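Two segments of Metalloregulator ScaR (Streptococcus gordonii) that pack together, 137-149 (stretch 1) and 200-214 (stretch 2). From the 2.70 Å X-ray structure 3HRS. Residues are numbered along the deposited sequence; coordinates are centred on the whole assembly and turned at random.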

# COMPACT_ATOMS: atom_id res chain seq x y z
N GLU A 137 2.52 25.94 -1.59
CA GLU A 137 1.85 25.83 -0.30
C GLU A 137 0.79 26.89 -0.04
O GLU A 137 1.02 28.05 -0.27
CB GLU A 137 2.86 25.78 0.84
CG GLU A 137 3.90 24.68 0.64
CD GLU A 137 3.54 23.35 1.27
OE1 GLU A 137 4.44 22.49 1.38
OE2 GLU A 137 2.37 23.14 1.66
N LYS A 138 -0.39 26.47 0.42
CA LYS A 138 -1.44 27.41 0.77
C LYS A 138 -0.95 28.27 1.91
O LYS A 138 -1.21 29.47 1.94
CB LYS A 138 -2.71 26.68 1.18
CG LYS A 138 -3.97 27.54 1.45
CD LYS A 138 -5.11 26.63 1.98
CE LYS A 138 -6.28 27.40 2.62
NZ LYS A 138 -7.16 26.57 3.54
N HIS A 139 -0.23 27.65 2.84
CA HIS A 139 0.20 28.34 4.06
C HIS A 139 1.70 28.53 4.19
O HIS A 139 2.42 27.60 4.58
CB HIS A 139 -0.30 27.62 5.31
CG HIS A 139 -1.77 27.45 5.34
ND1 HIS A 139 -2.63 28.35 4.76
CD2 HIS A 139 -2.55 26.48 5.88
CE1 HIS A 139 -3.87 27.95 4.94
NE2 HIS A 139 -3.85 26.82 5.62
N LYS A 140 2.15 29.75 3.91
CA LYS A 140 3.57 30.06 4.02
C LYS A 140 3.97 30.80 5.29
O LYS A 140 5.10 30.66 5.75
CB LYS A 140 4.03 30.80 2.77
CG LYS A 140 4.61 29.86 1.74
CD LYS A 140 4.85 30.54 0.41
CE LYS A 140 3.59 30.54 -0.44
NZ LYS A 140 3.85 31.14 -1.78
N LEU A 141 3.05 31.56 5.89
CA LEU A 141 3.39 32.43 7.01
C LEU A 141 3.71 31.68 8.31
O LEU A 141 2.82 31.12 8.97
CB LEU A 141 2.30 33.49 7.23
CG LEU A 141 2.53 34.65 8.21
CD1 LEU A 141 1.81 34.43 9.54
CD2 LEU A 141 4.00 34.94 8.43
N THR A 142 4.99 31.67 8.68
CA THR A 142 5.47 30.95 9.86
C THR A 142 5.31 31.78 11.13
O THR A 142 5.20 33.00 11.06
CB THR A 142 6.94 30.47 9.67
OG1 THR A 142 7.31 29.60 10.75
CG2 THR A 142 7.89 31.63 9.65
N LEU A 143 5.28 31.13 12.29
CA LEU A 143 5.07 31.86 13.53
C LEU A 143 6.19 32.87 13.73
O LEU A 143 5.94 34.04 14.05
CB LEU A 143 4.99 30.91 14.73
CG LEU A 143 4.68 31.57 16.09
CD1 LEU A 143 3.34 32.30 16.03
CD2 LEU A 143 4.72 30.60 17.28
N GLU A 144 7.43 32.43 13.53
CA GLU A 144 8.56 33.32 13.78
C GLU A 144 8.51 34.58 12.90
O GLU A 144 8.86 35.67 13.37
CB GLU A 144 9.90 32.60 13.62
CG GLU A 144 10.54 32.74 12.26
CD GLU A 144 12.02 32.41 12.30
OE1 GLU A 144 12.48 31.62 11.45
OE2 GLU A 144 12.71 32.94 13.19
N GLU A 145 8.08 34.44 11.65
CA GLU A 145 7.97 35.61 10.79
C GLU A 145 6.56 36.19 10.80
O GLU A 145 6.06 36.68 9.79
CB GLU A 145 8.48 35.31 9.37
CG GLU A 145 7.59 34.44 8.50
CD GLU A 145 8.36 33.73 7.39
OE1 GLU A 145 7.83 32.74 6.83
OE2 GLU A 145 9.49 34.15 7.08
N ALA A 146 5.93 36.15 11.97
CA ALA A 146 4.60 36.72 12.15
C ALA A 146 4.70 38.10 12.80
O ALA A 146 5.16 38.22 13.94
CB ALA A 146 3.72 35.80 12.98
N LYS A 147 4.27 39.13 12.07
CA LYS A 147 4.40 40.52 12.52
C LYS A 147 3.44 40.87 13.66
O LYS A 147 3.83 40.93 14.83
CB LYS A 147 4.21 41.50 11.35
CG LYS A 147 5.50 41.92 10.62
CD LYS A 147 5.18 42.70 9.34
CE LYS A 147 5.96 44.03 9.24
NZ LYS A 147 7.38 43.90 8.81
N GLU A 148 2.17 41.08 13.31
CA GLU A 148 1.14 41.51 14.26
C GLU A 148 0.90 40.52 15.41
O GLU A 148 1.10 39.32 15.26
CB GLU A 148 -0.18 41.76 13.52
CG GLU A 148 -0.16 42.94 12.53
CD GLU A 148 -1.48 43.12 11.78
OE1 GLU A 148 -1.99 44.27 11.74
OE2 GLU A 148 -2.01 42.12 11.24
N LYS A 149 0.44 41.04 16.54
CA LYS A 149 0.03 40.20 17.66
C LYS A 149 -1.48 39.92 17.58
O LYS A 149 -2.17 40.45 16.70
CB LYS A 149 0.37 40.85 19.00
CG LYS A 149 1.78 41.41 19.10
CD LYS A 149 1.82 42.92 18.88
CE LYS A 149 3.18 43.50 19.28
NZ LYS A 149 3.16 44.99 19.41
N GLN A 200 5.27 28.63 26.02
CA GLN A 200 6.43 29.30 25.44
C GLN A 200 7.18 28.42 24.42
O GLN A 200 7.68 27.35 24.77
CB GLN A 200 7.39 29.72 26.55
CG GLN A 200 6.74 29.97 27.90
CD GLN A 200 6.06 31.32 27.98
OE1 GLN A 200 6.50 32.28 27.34
NE2 GLN A 200 4.99 31.41 28.77
N LEU A 201 7.27 28.87 23.17
CA LEU A 201 8.02 28.12 22.17
C LEU A 201 9.35 28.78 21.87
O LEU A 201 9.48 30.00 21.86
CB LEU A 201 7.25 27.99 20.85
CG LEU A 201 5.74 27.80 20.73
CD1 LEU A 201 5.38 27.81 19.24
CD2 LEU A 201 5.26 26.52 21.42
N ALA A 202 10.35 27.95 21.60
CA ALA A 202 11.64 28.43 21.16
C ALA A 202 11.59 28.76 19.67
O ALA A 202 10.64 28.42 18.97
CB ALA A 202 12.71 27.40 21.44
N GLN A 203 12.64 29.42 19.18
CA GLN A 203 12.74 29.76 17.77
C GLN A 203 12.62 28.54 16.84
O GLN A 203 11.85 28.57 15.88
CB GLN A 203 14.04 30.52 17.50
CG GLN A 203 14.15 31.14 16.11
CD GLN A 203 14.61 30.15 15.05
OE1 GLN A 203 15.15 29.09 15.37
NE2 GLN A 203 14.39 30.49 13.79
N PRO A 204 13.38 27.47 17.10
CA PRO A 204 13.36 26.32 16.19
C PRO A 204 11.97 25.70 16.01
O PRO A 204 11.70 25.12 14.95
CB PRO A 204 14.31 25.32 16.88
CG PRO A 204 14.36 25.78 18.31
CD PRO A 204 14.34 27.26 18.19
N ILE A 205 11.10 25.83 17.01
CA ILE A 205 9.73 25.34 16.90
C ILE A 205 8.80 26.37 16.24
O ILE A 205 7.99 26.02 15.39
CB ILE A 205 9.14 24.95 18.27
CG1 ILE A 205 9.82 23.70 18.83
CG2 ILE A 205 7.65 24.74 18.18
CD1 ILE A 205 11.08 23.99 19.65
N ALA A 206 8.92 27.63 16.63
CA ALA A 206 8.07 28.67 16.05
C ALA A 206 8.26 28.72 14.54
O ALA A 206 7.39 29.16 13.79
CB ALA A 206 8.37 30.02 16.67
N GLN A 207 9.43 28.25 14.13
CA GLN A 207 9.87 28.26 12.75
C GLN A 207 9.09 27.21 11.95
O GLN A 207 8.98 27.29 10.72
CB GLN A 207 11.35 27.90 12.76
CG GLN A 207 12.15 28.22 11.53
CD GLN A 207 13.53 27.59 11.59
OE1 GLN A 207 14.42 27.92 10.80
NE2 GLN A 207 13.72 26.66 12.53
N GLN A 208 8.53 26.24 12.66
CA GLN A 208 7.93 25.05 12.05
C GLN A 208 6.41 25.03 12.11
O GLN A 208 5.78 24.05 11.73
CB GLN A 208 8.43 23.81 12.79
CG GLN A 208 9.80 23.33 12.40
CD GLN A 208 10.29 22.26 13.34
OE1 GLN A 208 10.44 21.10 12.97
NE2 GLN A 208 10.52 22.64 14.59
N ILE A 209 5.83 26.10 12.61
CA ILE A 209 4.41 26.19 12.81
C ILE A 209 3.90 27.31 11.92
O ILE A 209 4.48 28.40 11.89
CB ILE A 209 4.14 26.53 14.27
CG1 ILE A 209 4.26 25.29 15.12
CG2 ILE A 209 2.80 27.20 14.45
CD1 ILE A 209 4.58 25.63 16.55
N TYR A 210 2.83 27.06 11.19
CA TYR A 210 2.38 28.04 10.22
C TYR A 210 1.03 28.59 10.61
O TYR A 210 0.10 27.82 10.89
CB TYR A 210 2.30 27.40 8.84
CG TYR A 210 3.63 26.94 8.32
CD1 TYR A 210 4.26 25.83 8.86
CD2 TYR A 210 4.26 27.61 7.27
CE1 TYR A 210 5.48 25.39 8.37
CE2 TYR A 210 5.48 27.19 6.78
CZ TYR A 210 6.08 26.08 7.32
OH TYR A 210 7.29 25.66 6.84
N VAL A 211 0.91 29.92 10.62
CA VAL A 211 -0.34 30.56 11.02
C VAL A 211 -0.91 31.55 10.01
O VAL A 211 -0.26 31.93 9.04
CB VAL A 211 -0.17 31.30 12.33
CG1 VAL A 211 0.26 30.33 13.40
CG2 VAL A 211 0.85 32.44 12.15
N GLU A 212 -2.15 31.96 10.25
CA GLU A 212 -2.80 32.97 9.43
C GLU A 212 -3.71 33.83 10.30
O GLU A 212 -4.61 33.32 10.96
CB GLU A 212 -3.58 32.34 8.27
CG GLU A 212 -2.94 32.58 6.91
CD GLU A 212 -2.22 31.37 6.38
OE1 GLU A 212 -2.35 30.30 7.00
OE2 GLU A 212 -1.53 31.47 5.34
N LYS A 213 -3.46 35.14 10.30
CA LYS A 213 -4.10 36.05 11.27
C LYS A 213 -5.60 36.11 11.09
O LYS A 213 -6.09 36.63 10.09
CB LYS A 213 -3.52 37.47 11.17
CG LYS A 213 -4.27 38.48 12.05
CD LYS A 213 -4.25 39.89 11.46
CE LYS A 213 -5.13 40.01 10.21
NZ LYS A 213 -6.59 40.21 10.50
N ILE A 214 -6.32 35.57 12.06
CA ILE A 214 -7.77 35.63 12.04
C ILE A 214 -8.22 36.91 12.76
O ILE A 214 -9.06 37.65 12.26
CB ILE A 214 -8.40 34.36 12.66
CG1 ILE A 214 -9.81 34.65 13.16
CG2 ILE A 214 -7.56 33.83 13.79
CD1 ILE A 214 -10.30 33.65 14.18
OXT ILE A 214 -7.72 37.23 13.84

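The firmest polar links between the stretches are backbone hydrogen bonds on both sides of a single beta bridge that pairs T142 with Y210. V211 N donates to L141 O at 2.8 Å with an N-H...O angle of 149°, and L143 N donates to I209 O at 2.9 Å with an angle of 143°. The two bonds flank the bridged pair, with T142 CA 4.3 Å from Y210 CA. At that spacing the alpha hydrogens also face carbonyls: Y210 CA to L141 O and T142 CA to I209 O each measure 3.4 Å, distances that fit supporting CA-H...O contacts.

Past the bridge, stretch 1 turns at L143 to A146, a type I turn closed by A146 N to L143 O at 3.0 Å. The turn brings E144 N up to the short helical segment of stretch 2, where it donates to A206 O at 3.3 Å (144°). The same residue adds a side-chain bond: Q203 NE2 donates to E144 OE2 at 3.0 Å and a nearly linear 169°. A carboxylate and an amide suit this partly exposed site, since they can pair with each other while remaining open to solvent. The CB of Q203 points sideways, and its t, m rotamer carries the amide back to E144.

T142 is buried with its hydroxyl among backbone carbonyls: T142 OG1 lies 2.9 Å from Q207 O, 3.1 Å from A206 O and 3.3 Å from I209 O. A small polar side chain fits this pocket, although the geometry does not settle which carbonyl receives its proton.

At the other end, E212 OE1 lies over one face of the H139 ring, 3.0 Å from H139 ND1, but the angle is too poor for a hydrogen bond.

Apolar contacts fill in around the backbone pairing. L143 points toward stretch 2, and 94 Å² of it is covered there, the largest area of any residue in the contact. L143 CD2 reaches L201 CD1 at 3.5 Å and A206 CB at 3.7 Å, while L143 CB lies 4.3 Å from I209 CG2. A branched aliphatic side chain thus touches three hydrophobic neighbours at once. L141 CD1 meets V211 CG2 at 3.4 Å, and A146 CB approaches that same methyl, V211 CG2, at 4.5 Å. The Y210 ring lies along stretch 1, with K140 O 3.5 Å from Y210 CD2 at the ring edge; its hydroxyl bonds elsewhere in the structure. Altogether the contact buries 798 Å², summed over both sides.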